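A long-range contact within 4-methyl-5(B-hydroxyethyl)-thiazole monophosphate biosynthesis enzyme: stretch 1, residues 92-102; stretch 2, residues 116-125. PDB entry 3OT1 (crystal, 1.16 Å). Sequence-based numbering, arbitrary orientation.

Stretch 1 92-102: ALLALIDAFSQ
Stretch 2, residues 116-125: LVFAKQQKFV

Ile-97 lies at the apolar centre, buried, on a helix already under way at Ala-92 (phi near -60, psi near -45). Its CB points toward stretch 2, with chi1 m and chi2 t. CD1 lies 3.8 Å from Val-117 CG1 and 3.9 Å from Phe-118 CE1, meeting that ring at its edge. CG2 lies 3.6 Å from Phe-124 CE2. A branched apolar residue suits this buried place.

About one helical turn away on either side, Leu-94 and Ser-101 extend the contact. Leu-94 (m, t) places CD2 3.8 Å from Val-117 CG1 (chi1 t). The small Ser-101 (chi1 p) brings CB 4.0 Å from Phe-124 CE1.

Stretch 2 enters as helix, with a wider pi-type turn at 116-119, and continues as loop. Lys-123 N donates to Phe-118 O at 2.9 Å. Lys-123 has phi/psi -105/142; Phe-124 has 56/40, chi1 m, chi2 -74°. Numbers rise together: Leu-94, Ile-97 and Ser-101 face Gln-121, Lys-123 and Phe-124. Ile-97 CA lies 7.6 Å from Lys-123 CA.

Lys-123 (m, m, t, t) leads to the polar edge. Its long chain covers apolar groups, with CG 4.0 Å from Ile-97 CG2, while its charge reaches Asp-98. Asp-98 (chi1 m, chi2 -19°) points CB sideways, but its end comes nearer. Lys-123 NZ donates to Asp-98 OD1 at 2.8 Å, a salt bridge. A water bridges Lys-123 NZ and Asp-98 OD2. The contact buries 389 Å².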

# COMPACT_ATOMS: atom_id res chain seq x y z
N ALA A 92 16.65 0.77 20.83
CA ALA A 92 15.40 0.15 21.23
C ALA A 92 14.90 -0.82 20.17
O ALA A 92 14.37 -1.87 20.51
CB ALA A 92 14.34 1.20 21.50
N LEU A 93 15.03 -0.48 18.89
CA LEU A 93 14.55 -1.37 17.83
C LEU A 93 15.35 -2.66 17.85
O LEU A 93 14.79 -3.76 17.76
CB LEU A 93 14.63 -0.66 16.47
CG LEU A 93 14.01 -1.29 15.21
CD1 LEU A 93 14.84 -2.45 14.73
CD2 LEU A 93 12.55 -1.73 15.43
N LEU A 94 16.67 -2.53 17.90
CA LEU A 94 17.52 -3.72 17.91
C LEU A 94 17.22 -4.61 19.12
O LEU A 94 17.18 -5.83 18.99
CB LEU A 94 18.99 -3.33 17.87
CG LEU A 94 19.43 -2.57 16.60
CD1 LEU A 94 20.91 -2.17 16.74
CD2 LEU A 94 19.21 -3.36 15.33
N ALA A 95 17.00 -4.00 20.28
CA ALA A 95 16.62 -4.75 21.47
C ALA A 95 15.28 -5.46 21.29
O ALA A 95 15.12 -6.57 21.81
CB ALA A 95 16.59 -3.81 22.70
N LEU A 96 14.31 -4.84 20.62
CA LEU A 96 13.03 -5.49 20.39
C LEU A 96 13.20 -6.70 19.50
O LEU A 96 12.52 -7.69 19.69
CB LEU A 96 12.01 -4.53 19.78
CG LEU A 96 11.39 -3.59 20.79
CD1 LEU A 96 10.72 -2.45 20.08
CD2 LEU A 96 10.38 -4.30 21.71
N ILE A 97 14.06 -6.62 18.49
CA ILE A 97 14.30 -7.81 17.67
C ILE A 97 14.78 -8.96 18.56
O ILE A 97 14.29 -10.09 18.45
CB ILE A 97 15.31 -7.53 16.54
CG1 ILE A 97 14.73 -6.52 15.53
CG2 ILE A 97 15.73 -8.84 15.87
CD1 ILE A 97 15.78 -5.97 14.60
N ASP A 98 15.74 -8.68 19.44
CA ASP A 98 16.24 -9.69 20.36
C ASP A 98 15.11 -10.23 21.26
O ASP A 98 14.98 -11.43 21.46
CB ASP A 98 17.32 -9.11 21.27
CG ASP A 98 18.56 -8.63 20.53
OD1 ASP A 98 18.79 -9.02 19.39
OD2 ASP A 98 19.30 -7.82 21.14
N ALA A 99 14.30 -9.32 21.78
CA ALA A 99 13.25 -9.71 22.73
C ALA A 99 12.20 -10.60 22.07
O ALA A 99 11.82 -11.63 22.63
CB ALA A 99 12.60 -8.49 23.37
N PHE A 100 11.71 -10.22 20.89
CA PHE A 100 10.72 -11.02 20.18
C PHE A 100 11.28 -12.38 19.82
O PHE A 100 10.65 -13.41 20.02
CB PHE A 100 10.23 -10.32 18.91
CG PHE A 100 9.09 -9.35 19.14
CD1 PHE A 100 7.77 -9.73 18.95
CD2 PHE A 100 9.33 -8.06 19.51
CE1 PHE A 100 6.72 -8.87 19.14
CE2 PHE A 100 8.29 -7.14 19.67
CZ PHE A 100 6.98 -7.56 19.49
N SER A 101 12.48 -12.41 19.26
CA SER A 101 13.06 -13.65 18.82
C SER A 101 13.34 -14.59 19.99
O SER A 101 13.13 -15.79 19.86
CB SER A 101 14.30 -13.44 17.94
OG SER A 101 15.32 -12.83 18.65
N GLN A 102 13.73 -14.04 21.13
CA GLN A 102 14.03 -14.87 22.32
C GLN A 102 12.77 -15.25 23.08
O GLN A 102 12.82 -16.01 24.03
CB GLN A 102 15.00 -14.13 23.21
CG GLN A 102 16.39 -14.03 22.57
CD GLN A 102 17.34 -13.07 23.25
OE1 GLN A 102 17.24 -12.82 24.46
NE2 GLN A 102 18.32 -12.59 22.50
N LEU A 116 19.90 -4.06 5.74
CA LEU A 116 20.48 -2.94 6.47
C LEU A 116 20.33 -3.04 7.98
O LEU A 116 21.07 -2.36 8.70
CB LEU A 116 19.92 -1.62 5.97
CG LEU A 116 20.21 -1.30 4.50
CD1 LEU A 116 19.67 0.09 4.15
CD2 LEU A 116 21.69 -1.42 4.18
N VAL A 117 19.41 -3.90 8.45
CA VAL A 117 19.26 -4.14 9.88
C VAL A 117 19.82 -5.52 10.26
O VAL A 117 20.79 -5.59 11.02
CB VAL A 117 17.81 -3.97 10.36
CG1 VAL A 117 17.77 -4.18 11.89
CG2 VAL A 117 17.28 -2.59 9.96
N PHE A 118 19.25 -6.60 9.74
CA PHE A 118 19.65 -7.92 10.24
C PHE A 118 21.10 -8.26 9.89
O PHE A 118 21.89 -8.63 10.76
CB PHE A 118 18.75 -9.04 9.73
CG PHE A 118 17.27 -8.90 10.06
CD1 PHE A 118 16.79 -8.10 11.09
CD2 PHE A 118 16.36 -9.64 9.31
CE1 PHE A 118 15.43 -8.03 11.34
CE2 PHE A 118 15.03 -9.57 9.57
CZ PHE A 118 14.55 -8.78 10.57
N ALA A 119 21.45 -8.14 8.61
CA ALA A 119 22.78 -8.51 8.16
C ALA A 119 23.81 -7.59 8.82
O ALA A 119 24.84 -8.08 9.29
CB ALA A 119 22.86 -8.53 6.66
N LYS A 120 23.53 -6.29 8.95
CA LYS A 120 24.48 -5.33 9.52
C LYS A 120 24.64 -5.38 11.05
O LYS A 120 25.70 -5.04 11.57
CB LYS A 120 24.13 -3.89 9.09
CG LYS A 120 24.32 -3.62 7.60
CD LYS A 120 25.75 -3.89 7.17
N GLN A 121 23.61 -5.79 11.78
CA GLN A 121 23.61 -5.78 13.24
C GLN A 121 23.55 -7.18 13.85
O GLN A 121 23.21 -7.33 15.02
CB GLN A 121 22.49 -4.88 13.75
CG GLN A 121 22.66 -3.41 13.42
CD GLN A 121 23.89 -2.80 14.08
OE1 GLN A 121 24.33 -3.24 15.16
NE2 GLN A 121 24.45 -1.79 13.44
N GLN A 122 23.92 -8.17 13.06
CA GLN A 122 24.00 -9.57 13.50
C GLN A 122 22.71 -10.04 14.14
O GLN A 122 22.71 -10.59 15.23
CB GLN A 122 25.17 -9.80 14.49
CG GLN A 122 26.49 -9.53 13.90
CD GLN A 122 26.79 -8.06 13.78
OE1 GLN A 122 26.51 -7.26 14.69
NE2 GLN A 122 27.35 -7.67 12.64
N LYS A 123 21.61 -9.83 13.44
CA LYS A 123 20.34 -10.43 13.83
C LYS A 123 20.03 -11.57 12.87
O LYS A 123 20.30 -11.46 11.69
CB LYS A 123 19.20 -9.42 13.82
CG LYS A 123 19.46 -8.14 14.61
CD LYS A 123 19.78 -8.37 16.06
CE LYS A 123 19.94 -7.06 16.77
NZ LYS A 123 20.49 -7.24 18.16
N PHE A 124 19.46 -12.65 13.40
CA PHE A 124 19.10 -13.83 12.61
C PHE A 124 20.30 -14.40 11.85
O PHE A 124 20.19 -14.85 10.71
CB PHE A 124 17.89 -13.55 11.70
CG PHE A 124 16.71 -13.12 12.48
CD1 PHE A 124 16.01 -14.05 13.22
CD2 PHE A 124 16.35 -11.78 12.57
CE1 PHE A 124 14.94 -13.66 14.00
CE2 PHE A 124 15.29 -11.39 13.33
CZ PHE A 124 14.58 -12.33 14.06
N VAL A 125 21.44 -14.41 12.53
CA VAL A 125 22.62 -15.04 11.99
C VAL A 125 22.32 -16.51 11.70
O VAL A 125 21.72 -17.21 12.51
CB VAL A 125 23.82 -14.92 12.96
CG1 VAL A 125 25.05 -15.64 12.40
CG2 VAL A 125 24.16 -13.47 13.20
O HOH W 1 20.47 -5.25 20.38